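Side-chain contacts in glycoside hydrolase family 31 (PDB 5I0F), which probably degrades cycloalternan by cleaving its alpha-glucosidic links, passing through a covalent glycosyl-enzyme intermediate: residues S308-Q313 against S325-E330; L20-P25 against Q29-G34; V163-R168 against V264-W269; P423-G428 against N433-D438. All coordinates share one frame; numbering follows the deposited sequence.

How the contacts relate
Contacts 1 and 4 belong to the family 31 TIM-barrel domain and both come near bound sugar: Glu330 of contact 1 binds a glucose directly, while the Asn426 side chain of contact 4 lies about 9 Å from another. Their centres are 31 Å apart, with nearest atoms about 16 Å apart. Contacts 2 and 3 are beta-sheet contacts on the far side of the chain's centre from contact 1, about 51 and 48 Å from it between centres. They are closer to each other, with nearest atoms about 8 Å apart. Contact 2 also comes within about 11 Å of contact 4, nearest atoms, although one belongs to the N-terminal domain and the other to the TIM barrel.

Contact 1 (S308-Q313 against S325-E330). With BGC (beta-D-glucopyranose), chain C.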
# COMPACT_ATOMS: atom_id res chain seq x y z
N SER A 308 21.41 -19.19 -12.37
CA SER A 308 20.92 -20.20 -13.28
C SER A 308 19.41 -20.12 -13.49
O SER A 308 18.93 -20.19 -14.64
CB SER A 308 21.29 -21.60 -12.78
OG SER A 308 20.92 -22.57 -13.73
N LEU A 309 18.65 -19.99 -12.41
CA LEU A 309 17.18 -19.91 -12.55
C LEU A 309 16.71 -18.65 -13.28
O LEU A 309 15.77 -18.72 -14.07
CB LEU A 309 16.50 -20.04 -11.19
CG LEU A 309 16.58 -21.44 -10.60
CD1 LEU A 309 16.32 -21.40 -9.09
CD2 LEU A 309 15.62 -22.40 -11.30
N VAL A 310 17.37 -17.52 -13.04
CA VAL A 310 17.01 -16.27 -13.72
C VAL A 310 17.28 -16.41 -15.22
O VAL A 310 16.40 -16.14 -16.07
CB VAL A 310 17.75 -15.04 -13.15
CG1 VAL A 310 17.51 -13.82 -14.02
CG2 VAL A 310 17.31 -14.76 -11.71
N MET A 311 18.48 -16.85 -15.54
CA MET A 311 18.90 -16.92 -16.93
C MET A 311 18.10 -17.96 -17.72
O MET A 311 17.83 -17.73 -18.89
CB MET A 311 20.40 -17.19 -17.02
CG MET A 311 21.23 -16.04 -16.49
SD MET A 311 20.94 -14.46 -17.32
CE MET A 311 21.69 -14.76 -18.91
N GLU A 312 17.70 -19.06 -17.08
CA GLU A 312 16.83 -20.06 -17.72
C GLU A 312 15.52 -19.42 -18.23
O GLU A 312 15.06 -19.70 -19.36
CB GLU A 312 16.52 -21.23 -16.76
CG GLU A 312 15.42 -22.19 -17.24
CD GLU A 312 15.07 -23.30 -16.25
OE1 GLU A 312 15.35 -23.18 -15.03
OE2 GLU A 312 14.47 -24.32 -16.70
N GLN A 313 14.92 -18.58 -17.40
CA GLN A 313 13.69 -17.91 -17.76
C GLN A 313 13.88 -16.83 -18.83
O GLN A 313 13.06 -16.73 -19.74
CB GLN A 313 13.01 -17.34 -16.52
CG GLN A 313 12.60 -18.45 -15.53
CD GLN A 313 11.73 -19.53 -16.12
OE1 GLN A 313 10.92 -19.30 -17.03
NE2 GLN A 313 11.93 -20.74 -15.63
N SER A 325 11.27 -6.66 -21.08
CA SER A 325 12.11 -5.48 -20.89
C SER A 325 12.75 -5.35 -19.50
O SER A 325 13.73 -4.64 -19.35
CB SER A 325 11.36 -4.20 -21.29
OG SER A 325 10.38 -3.86 -20.33
N VAL A 326 12.22 -6.06 -18.52
CA VAL A 326 12.65 -5.92 -17.12
C VAL A 326 12.55 -7.29 -16.46
O VAL A 326 11.54 -8.01 -16.63
CB VAL A 326 11.76 -4.93 -16.31
CG1 VAL A 326 12.24 -4.82 -14.86
CG2 VAL A 326 11.76 -3.53 -16.92
N VAL A 327 13.56 -7.64 -15.68
CA VAL A 327 13.49 -8.78 -14.77
C VAL A 327 13.67 -8.28 -13.35
O VAL A 327 14.61 -7.51 -13.07
CB VAL A 327 14.47 -9.91 -15.14
CG1 VAL A 327 15.93 -9.47 -15.10
CG2 VAL A 327 14.22 -11.14 -14.25
N VAL A 328 12.73 -8.63 -12.47
CA VAL A 328 12.85 -8.39 -11.04
C VAL A 328 13.39 -9.66 -10.38
O VAL A 328 12.90 -10.75 -10.66
CB VAL A 328 11.46 -8.03 -10.43
CG1 VAL A 328 11.59 -7.70 -8.94
CG2 VAL A 328 10.85 -6.85 -11.19
N ILE A 329 14.41 -9.51 -9.52
CA ILE A 329 14.94 -10.60 -8.73
C ILE A 329 14.71 -10.23 -7.27
O ILE A 329 15.18 -9.18 -6.81
CB ILE A 329 16.46 -10.83 -9.00
CG1 ILE A 329 16.74 -10.85 -10.51
CG2 ILE A 329 16.90 -12.13 -8.33
CD1 ILE A 329 18.21 -10.88 -10.88
N GLU A 330 13.95 -11.09 -6.57
CA GLU A 330 13.63 -10.88 -5.17
C GLU A 330 14.55 -11.62 -4.25
O GLU A 330 15.10 -11.02 -3.32
CB GLU A 330 12.16 -11.29 -4.90
CG GLU A 330 11.18 -10.44 -5.66
CD GLU A 330 9.78 -10.49 -5.09
OE1 GLU A 330 9.37 -11.58 -4.57
OE2 GLU A 330 9.10 -9.44 -5.19
C2 BGC C . 5.56 -8.34 -1.98
C3 BGC C . 5.62 -9.59 -2.87
C4 BGC C . 6.98 -10.25 -2.73
C5 BGC C . 7.30 -10.55 -1.25
C6 BGC C . 8.74 -11.02 -1.13
C1 BGC C . 6.64 -8.16 -0.87
O2 BGC C . 4.30 -7.67 -1.80
O3 BGC C . 5.35 -9.23 -4.23
O4 BGC C . 7.04 -11.46 -3.50
O5 BGC C . 7.08 -9.43 -0.36
O6 BGC C . 9.00 -11.53 0.18
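Val310 sits on the inner side of helix 307-320 and spreads its two methyl groups over strand 326-329, one to Val327 and one to Ile329. It contributes the largest share of the buried surface. With CG1 anti to the backbone N (chi1 171°), the fork opens along the strand: CG1 comes to 4.2 Å from Val327 CG2, and CG2 to 4.1 Å from Ile329 CD1. The same CG2 is equally near Ile329 CG1, because the isoleucine chain crosses the valine at about a right angle and offers the side of its CG1-CD1 arm. Val327 and Ile329 are two residues apart, so both point at the helix. Helix 370-379 packs against the same two residues through Leu377 and Met373.

Just past the strand, Glu330 reaches a bound beta-D-glucopyranose with its chain extended beyond CG. The sugar's O4 donates to Glu330 OE1 at 2.6 Å. Asn302 also bonds to OE1, and Lys465 makes a salt bridge with OE2, so the carboxylate is held from the protein side as well.

The helix-strand contact belongs to a beta-alpha-beta unit of the barrel and is wholly apolar: branched aliphatic groups meet at ordinary van der Waals distances, while the strand's end supplies a carboxylate to the sugar, which Asp532, Arg516 and His591 also bind.

Contact 2 (L20-P25 against Q29-G34); sequences LYPAIP and QSLTIG
Tyr21 meets Thr32 through its CB, 4.2 Å from the CB of Thr32, and its flat ring then leads away from the neighbouring strand. What the ring engages is Arg15, in a cation-pi contact from outside the hairpin. The ring of Pro22, which follows a cis peptide bond, lies closer in: its CD rests 3.5 Å from Ser30 O and also approaches Leu31 CD1. The third ring, Pro25, packs at a slant against Leu31, with CG 4.0 Å from CD1.

Leu31 CD1 thus touches both prolines, which approach it from directions roughly at right angles. The leucine's CG stands anti to the backbone N (chi1 -178°), and CD1 also meets the Pro22 carbonyl oxygen. Leu20 and Ile33 run alongside each other off the same face of the sheet, with Leu20 CD2 3.8 Å from Ile33 CG1; Tyr107 and Phe109 of strand 105-113 continue this apolar face.

The backbones are joined by two bonds of the Tyr21-Thr32 pair. Tyr21 N donates to Thr32 O at 2.9 Å, and Thr32 N returns a nearly straight bond (173°) to Tyr21 O at 2.8 Å. A water also donates to Tyr21 O and links it with the hydroxyls of Ser30 and Thr32, so that carbonyl is gripped twice.

Leu20 with Ile33 forms a non-hydrogen-bonded pair and Tyr21 with Thr32 a hydrogen-bonded one, the register of an antiparallel beta hairpin, strands 20-21 and 31-37, within the antiparallel sheet of the N-terminal domain.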
# COMPACT_ATOMS: atom_id res chain seq x y z
N LEU A 20 -6.74 0.44 26.66
CA LEU A 20 -8.06 1.04 26.76
C LEU A 20 -8.80 0.98 25.42
O LEU A 20 -8.18 1.15 24.37
CB LEU A 20 -7.94 2.50 27.17
CG LEU A 20 -7.32 2.80 28.52
CD1 LEU A 20 -7.29 4.31 28.74
CD2 LEU A 20 -8.09 2.11 29.62
N TYR A 21 -10.11 0.78 25.47
CA TYR A 21 -10.98 0.87 24.28
C TYR A 21 -12.28 1.62 24.62
O TYR A 21 -13.08 1.12 25.42
CB TYR A 21 -11.32 -0.50 23.70
CG TYR A 21 -12.07 -0.35 22.39
CD1 TYR A 21 -11.43 0.17 21.26
CD2 TYR A 21 -13.45 -0.60 22.30
CE1 TYR A 21 -12.10 0.36 20.06
CE2 TYR A 21 -14.13 -0.42 21.09
CZ TYR A 21 -13.45 0.06 19.98
OH TYR A 21 -14.10 0.26 18.78
N PRO A 22 -12.52 2.81 24.05
CA PRO A 22 -11.64 3.48 23.08
C PRO A 22 -10.32 3.95 23.69
O PRO A 22 -10.24 4.19 24.89
CB PRO A 22 -12.48 4.67 22.60
CG PRO A 22 -13.52 4.88 23.65
CD PRO A 22 -13.79 3.53 24.23
N ALA A 23 -9.31 4.05 22.84
CA ALA A 23 -7.95 4.39 23.29
C ALA A 23 -7.88 5.81 23.82
O ALA A 23 -7.07 6.07 24.69
CB ALA A 23 -6.93 4.21 22.16
N ILE A 24 -8.71 6.70 23.27
CA ILE A 24 -8.97 8.06 23.81
C ILE A 24 -10.36 8.00 24.46
O ILE A 24 -11.39 8.03 23.75
CB ILE A 24 -8.95 9.13 22.68
CG1 ILE A 24 -7.58 9.17 21.96
CG2 ILE A 24 -9.33 10.52 23.22
CD1 ILE A 24 -6.40 9.51 22.85
N PRO A 25 -10.42 7.86 25.81
CA PRO A 25 -11.71 7.70 26.48
C PRO A 25 -12.67 8.88 26.28
O PRO A 25 -12.24 10.05 26.30
CB PRO A 25 -11.32 7.55 27.96
CG PRO A 25 -9.93 7.04 27.92
CD PRO A 25 -9.30 7.73 26.76
N GLN A 29 -19.64 7.40 27.46
CA GLN A 29 -19.61 6.17 26.66
C GLN A 29 -18.97 5.08 27.51
O GLN A 29 -18.42 5.37 28.57
CB GLN A 29 -18.75 6.35 25.41
CG GLN A 29 -19.31 7.26 24.34
CD GLN A 29 -18.56 7.13 23.02
OE1 GLN A 29 -17.67 6.26 22.85
NE2 GLN A 29 -18.90 7.98 22.06
N SER A 30 -19.03 3.83 27.05
CA SER A 30 -18.37 2.73 27.74
C SER A 30 -16.86 2.84 27.55
O SER A 30 -16.39 3.36 26.52
CB SER A 30 -18.86 1.38 27.24
OG SER A 30 -18.40 1.16 25.92
N LEU A 31 -16.11 2.39 28.55
CA LEU A 31 -14.66 2.29 28.49
C LEU A 31 -14.28 0.88 28.91
O LEU A 31 -14.57 0.48 30.05
CB LEU A 31 -14.01 3.30 29.43
CG LEU A 31 -12.47 3.32 29.42
CD1 LEU A 31 -11.95 3.61 28.01
CD2 LEU A 31 -11.88 4.29 30.44
N THR A 32 -13.64 0.13 28.02
CA THR A 32 -13.10 -1.20 28.31
C THR A 32 -11.64 -1.06 28.69
O THR A 32 -10.88 -0.38 27.99
CB THR A 32 -13.23 -2.13 27.09
OG1 THR A 32 -14.60 -2.22 26.73
CG2 THR A 32 -12.72 -3.53 27.38
N ILE A 33 -11.25 -1.70 29.79
CA ILE A 33 -9.89 -1.60 30.33
C ILE A 33 -9.25 -2.98 30.32
O ILE A 33 -9.74 -3.89 30.98
CB ILE A 33 -9.92 -1.07 31.78
CG1 ILE A 33 -10.59 0.31 31.82
CG2 ILE A 33 -8.51 -0.97 32.33
CD1 ILE A 33 -10.92 0.79 33.20
N GLY A 34 -8.14 -3.10 29.59
CA GLY A 34 -7.37 -4.33 29.47
C GLY A 34 -5.96 -4.26 30.06
O GLY A 34 -5.32 -3.21 30.03
O HOH W 1 -15.75 0.13 25.27

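Contact 3 (V163-R168 against V264-W269)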
# COMPACT_ATOMS: atom_id res chain seq x y z
N VAL A 163 -10.86 16.27 15.42
CA VAL A 163 -11.90 17.21 15.01
C VAL A 163 -12.75 16.53 13.97
O VAL A 163 -12.25 15.72 13.20
CB VAL A 163 -11.29 18.52 14.47
CG1 VAL A 163 -10.40 18.29 13.25
CG2 VAL A 163 -12.38 19.55 14.14
N LYS A 164 -14.04 16.84 13.96
CA LYS A 164 -14.85 16.46 12.82
C LYS A 164 -15.63 17.63 12.26
O LYS A 164 -15.96 18.58 12.97
CB LYS A 164 -15.74 15.25 13.11
CG LYS A 164 -16.76 15.43 14.18
CD LYS A 164 -17.21 14.07 14.73
CE LYS A 164 -18.24 14.30 15.82
NZ LYS A 164 -18.81 13.03 16.34
N PHE A 165 -15.87 17.56 10.97
CA PHE A 165 -16.57 18.62 10.25
C PHE A 165 -17.18 18.03 8.98
O PHE A 165 -16.94 16.86 8.66
CB PHE A 165 -15.64 19.81 9.97
CG PHE A 165 -14.49 19.50 9.07
CD1 PHE A 165 -13.29 19.02 9.59
CD2 PHE A 165 -14.61 19.66 7.69
CE1 PHE A 165 -12.22 18.72 8.75
CE2 PHE A 165 -13.55 19.36 6.85
CZ PHE A 165 -12.35 18.89 7.37
N ALA A 166 -17.99 18.82 8.28
CA ALA A 166 -18.74 18.32 7.13
C ALA A 166 -18.62 19.21 5.92
O ALA A 166 -18.42 20.43 6.02
CB ALA A 166 -20.20 18.14 7.49
N LEU A 167 -18.73 18.55 4.76
CA LEU A 167 -18.86 19.22 3.47
C LEU A 167 -20.16 18.79 2.80
O LEU A 167 -20.58 17.62 2.87
CB LEU A 167 -17.70 18.84 2.56
CG LEU A 167 -16.28 18.96 3.11
CD1 LEU A 167 -15.32 18.50 2.02
CD2 LEU A 167 -15.98 20.38 3.51
N ARG A 168 -20.78 19.74 2.10
CA ARG A 168 -22.01 19.48 1.37
C ARG A 168 -21.75 18.75 0.04
O ARG A 168 -20.85 19.12 -0.70
CB ARG A 168 -22.74 20.80 1.11
CG ARG A 168 -24.15 20.64 0.56
CD ARG A 168 -24.94 21.95 0.63
NE ARG A 168 -24.30 22.96 -0.20
CZ ARG A 168 -24.40 23.04 -1.53
NH1 ARG A 168 -23.76 24.02 -2.16
NH2 ARG A 168 -25.15 22.18 -2.25
N VAL A 264 -6.58 23.09 11.15
CA VAL A 264 -6.60 22.10 10.08
C VAL A 264 -6.74 22.78 8.73
O VAL A 264 -7.72 23.45 8.48
CB VAL A 264 -7.78 21.12 10.26
CG1 VAL A 264 -7.79 20.08 9.15
CG2 VAL A 264 -7.71 20.45 11.63
N ARG A 265 -5.77 22.60 7.85
CA ARG A 265 -5.83 23.16 6.50
C ARG A 265 -6.49 22.15 5.58
O ARG A 265 -6.10 20.97 5.57
CB ARG A 265 -4.43 23.53 6.01
CG ARG A 265 -4.30 23.85 4.53
CD ARG A 265 -5.05 25.09 4.11
NE ARG A 265 -5.05 25.24 2.66
CZ ARG A 265 -5.67 26.21 1.98
NH1 ARG A 265 -6.36 27.17 2.61
NH2 ARG A 265 -5.60 26.23 0.65
N VAL A 266 -7.48 22.61 4.82
CA VAL A 266 -8.11 21.81 3.78
C VAL A 266 -7.99 22.57 2.46
O VAL A 266 -8.61 23.62 2.29
CB VAL A 266 -9.60 21.55 4.08
CG1 VAL A 266 -10.22 20.68 2.99
CG2 VAL A 266 -9.74 20.90 5.45
N ASN A 267 -7.19 22.04 1.54
CA ASN A 267 -7.09 22.63 0.21
C ASN A 267 -8.33 22.24 -0.58
O ASN A 267 -8.90 21.15 -0.39
CB ASN A 267 -5.85 22.16 -0.52
CG ASN A 267 -4.57 22.50 0.21
OD1 ASN A 267 -4.28 23.67 0.50
ND2 ASN A 267 -3.78 21.48 0.52
N THR A 268 -8.78 23.13 -1.46
CA THR A 268 -9.96 22.88 -2.30
C THR A 268 -9.78 23.48 -3.67
O THR A 268 -9.06 24.47 -3.83
CB THR A 268 -11.28 23.43 -1.69
OG1 THR A 268 -11.19 24.86 -1.47
CG2 THR A 268 -11.64 22.77 -0.38
N TRP A 269 -10.43 22.89 -4.66
CA TRP A 269 -10.36 23.33 -6.05
C TRP A 269 -11.68 23.10 -6.70
O TRP A 269 -12.49 22.29 -6.24
CB TRP A 269 -9.30 22.56 -6.84
CG TRP A 269 -7.97 22.56 -6.18
CD1 TRP A 269 -7.00 23.50 -6.32
CD2 TRP A 269 -7.48 21.59 -5.24
NE1 TRP A 269 -5.92 23.18 -5.54
CE2 TRP A 269 -6.19 22.02 -4.85
CE3 TRP A 269 -8.00 20.41 -4.70
CZ2 TRP A 269 -5.40 21.31 -3.95
CZ3 TRP A 269 -7.20 19.68 -3.79
CH2 TRP A 269 -5.92 20.13 -3.43
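Val163 opens the contact by pushing CG1 against CG2 of Val264, 3.8 Å away. Its chi1 of 60° sets CG1 between the backbone N and the carbonyl carbon, and the two valines, coming from facing strands, overlap flank to flank. Lys164 turns to the other side of its strand, where it makes a cation-pi contact with Trp131. Phe165 comes back toward the second segment: its outermost carbon, CZ, reaches 3.8 Å from Val266 CG2, the methyl standing oblique to the ring. Ile139 and Phe146 pack on Phe165 as well. After Ala166, which again points elsewhere, Leu167 faces the second segment at a greater distance and packs on Ile141, Trp226 and Phe228.

Strand 263-271 alternates in the same way. Val264 and Val266 face the first segment, while Arg265 and Asn267 occupy the reverse side and bind each other. Arg265 NE and NH2 both donate to Asn267 OD1, at 2.8 and 2.9 Å, and that oxygen lies in the guanidinium plane. Asp140 forms a salt bridge with Arg265 NH1, and Glu231 takes a hydrogen bond from Asn267 ND2.

Strands 160-168 and 263-271 come from two different sheets stacked face against face. Valine methyls and a phenylalanine ring are part of the apolar interface, so dispersion and the exclusion of water should hold the layers together here, with the charged side chains of both strands turned to the outer side of each sheet.

Contact 4 (P423-G428 against N433-D438); sequences PYKNRG and NALMPD
Asn426 is bonded to the other segment through both its backbone N and its backbone O, although neither segment is a regular strand. Its N donates to Ala434 O at 2.8 Å, and its O accepts from Asn433 N at 2.9 Å, on a carbonyl lone pair. The Asn426 side chain has a job of its own: OD1 accepts from Gly428 N, well above the carbonyl plane (67° out of it), which makes an Asx turn, while ND2 bonds to Phe431 O within the intervening turn.

Tyr424 and Met436 run alongside each other, and Met436 SD lies 4.0 Å from Tyr424 CE2, oblique to the ring in a Met-aromatic contact. The ring is fixed at its far end by the hydroxyl, which bonds to His471 O and Trp473 N and accepts from the backbone N of Arg427. A water joins the two backbones near Met436, apparently donating to Tyr424 O at 2.7 Å and accepting from Met436 N at 2.8 Å.

Leu435 CD2 lies 3.7 Å from Pro423 CB and also meets CE of Lys425, whose twice-kinked chain folds along the leucine. Ile410 of helix 400-412 covers Pro423 and Leu435.

These bonds and contacts together close the neck of an irregular loop whose turn carries Trp429 and Trp430 to the glycan pocket; it lies between helices 400-412 and 442-450, in the connection from barrel strand 383-388 to 463-466.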
# COMPACT_ATOMS: atom_id res chain seq x y z
N PRO A 423 15.57 1.78 20.09
CA PRO A 423 15.09 1.60 18.72
C PRO A 423 13.71 0.95 18.63
O PRO A 423 13.40 0.01 19.37
CB PRO A 423 16.14 0.69 18.09
CG PRO A 423 17.37 0.88 18.94
CD PRO A 423 16.83 1.03 20.32
N TYR A 424 12.90 1.43 17.68
CA TYR A 424 11.62 0.80 17.38
C TYR A 424 11.88 -0.64 16.94
O TYR A 424 12.74 -0.87 16.08
CB TYR A 424 10.84 1.57 16.29
CG TYR A 424 9.56 0.87 15.81
CD1 TYR A 424 8.45 0.73 16.65
CD2 TYR A 424 9.47 0.35 14.50
CE1 TYR A 424 7.28 0.10 16.21
CE2 TYR A 424 8.31 -0.29 14.05
CZ TYR A 424 7.22 -0.42 14.91
OH TYR A 424 6.09 -1.06 14.47
N LYS A 425 11.16 -1.58 17.53
CA LYS A 425 11.19 -2.98 17.09
C LYS A 425 9.87 -3.30 16.41
O LYS A 425 8.80 -3.11 17.02
CB LYS A 425 11.40 -3.93 18.26
CG LYS A 425 12.66 -3.67 19.06
CD LYS A 425 13.89 -3.98 18.24
CE LYS A 425 15.18 -3.77 19.05
NZ LYS A 425 15.18 -4.41 20.38
N ASN A 426 9.92 -3.77 15.16
CA ASN A 426 8.71 -3.92 14.37
C ASN A 426 7.63 -4.73 15.08
O ASN A 426 7.89 -5.84 15.53
CB ASN A 426 9.03 -4.53 12.99
CG ASN A 426 7.81 -4.73 12.13
OD1 ASN A 426 6.81 -4.01 12.26
ND2 ASN A 426 7.88 -5.70 11.23
N ARG A 427 6.43 -4.14 15.20
CA ARG A 427 5.29 -4.76 15.88
C ARG A 427 4.44 -5.67 14.99
O ARG A 427 3.56 -6.36 15.49
CB ARG A 427 4.39 -3.68 16.49
CG ARG A 427 5.10 -2.90 17.60
CD ARG A 427 4.22 -1.79 18.13
NE ARG A 427 4.96 -0.82 18.96
CZ ARG A 427 4.43 0.26 19.53
NH1 ARG A 427 3.13 0.52 19.42
NH2 ARG A 427 5.20 1.07 20.24
N GLY A 428 4.71 -5.64 13.69
CA GLY A 428 3.98 -6.41 12.72
C GLY A 428 4.36 -7.87 12.73
O GLY A 428 5.26 -8.32 13.45
N ASN A 433 9.95 -7.75 15.00
CA ASN A 433 11.03 -7.19 15.83
C ASN A 433 12.24 -6.63 15.09
O ASN A 433 13.25 -6.26 15.71
CB ASN A 433 11.48 -8.22 16.88
CG ASN A 433 10.35 -8.64 17.81
OD1 ASN A 433 10.12 -9.83 18.02
ND2 ASN A 433 9.64 -7.66 18.37
N ALA A 434 12.16 -6.51 13.76
CA ALA A 434 13.21 -5.86 12.99
C ALA A 434 13.33 -4.37 13.34
O ALA A 434 12.35 -3.75 13.78
CB ALA A 434 12.93 -6.02 11.50
N LEU A 435 14.52 -3.81 13.13
CA LEU A 435 14.76 -2.37 13.25
C LEU A 435 14.22 -1.69 12.01
O LEU A 435 14.12 -2.32 10.95
CB LEU A 435 16.25 -2.08 13.33
CG LEU A 435 17.02 -2.75 14.46
CD1 LEU A 435 18.51 -2.62 14.22
CD2 LEU A 435 16.63 -2.12 15.77
N MET A 436 13.87 -0.41 12.15
CA MET A 436 13.37 0.35 11.03
C MET A 436 14.24 1.59 10.81
O MET A 436 14.32 2.44 11.69
CB MET A 436 11.90 0.71 11.31
CG MET A 436 11.11 1.19 10.12
SD MET A 436 9.32 1.17 10.46
CE MET A 436 8.74 1.61 8.83
N PRO A 437 14.91 1.69 9.64
CA PRO A 437 15.74 2.87 9.42
C PRO A 437 14.91 4.13 9.36
O PRO A 437 13.73 4.11 8.89
CB PRO A 437 16.42 2.60 8.06
CG PRO A 437 15.49 1.66 7.36
CD PRO A 437 14.84 0.84 8.44
N ASP A 438 15.50 5.21 9.84
CA ASP A 438 14.85 6.52 9.84
C ASP A 438 15.21 7.19 8.53
O ASP A 438 16.33 7.61 8.33
CB ASP A 438 15.31 7.37 11.04
CG ASP A 438 14.47 8.60 11.24
OD1 ASP A 438 13.95 9.11 10.23
OD2 ASP A 438 14.31 9.09 12.39
O HOH W 2 14.07 0.99 14.60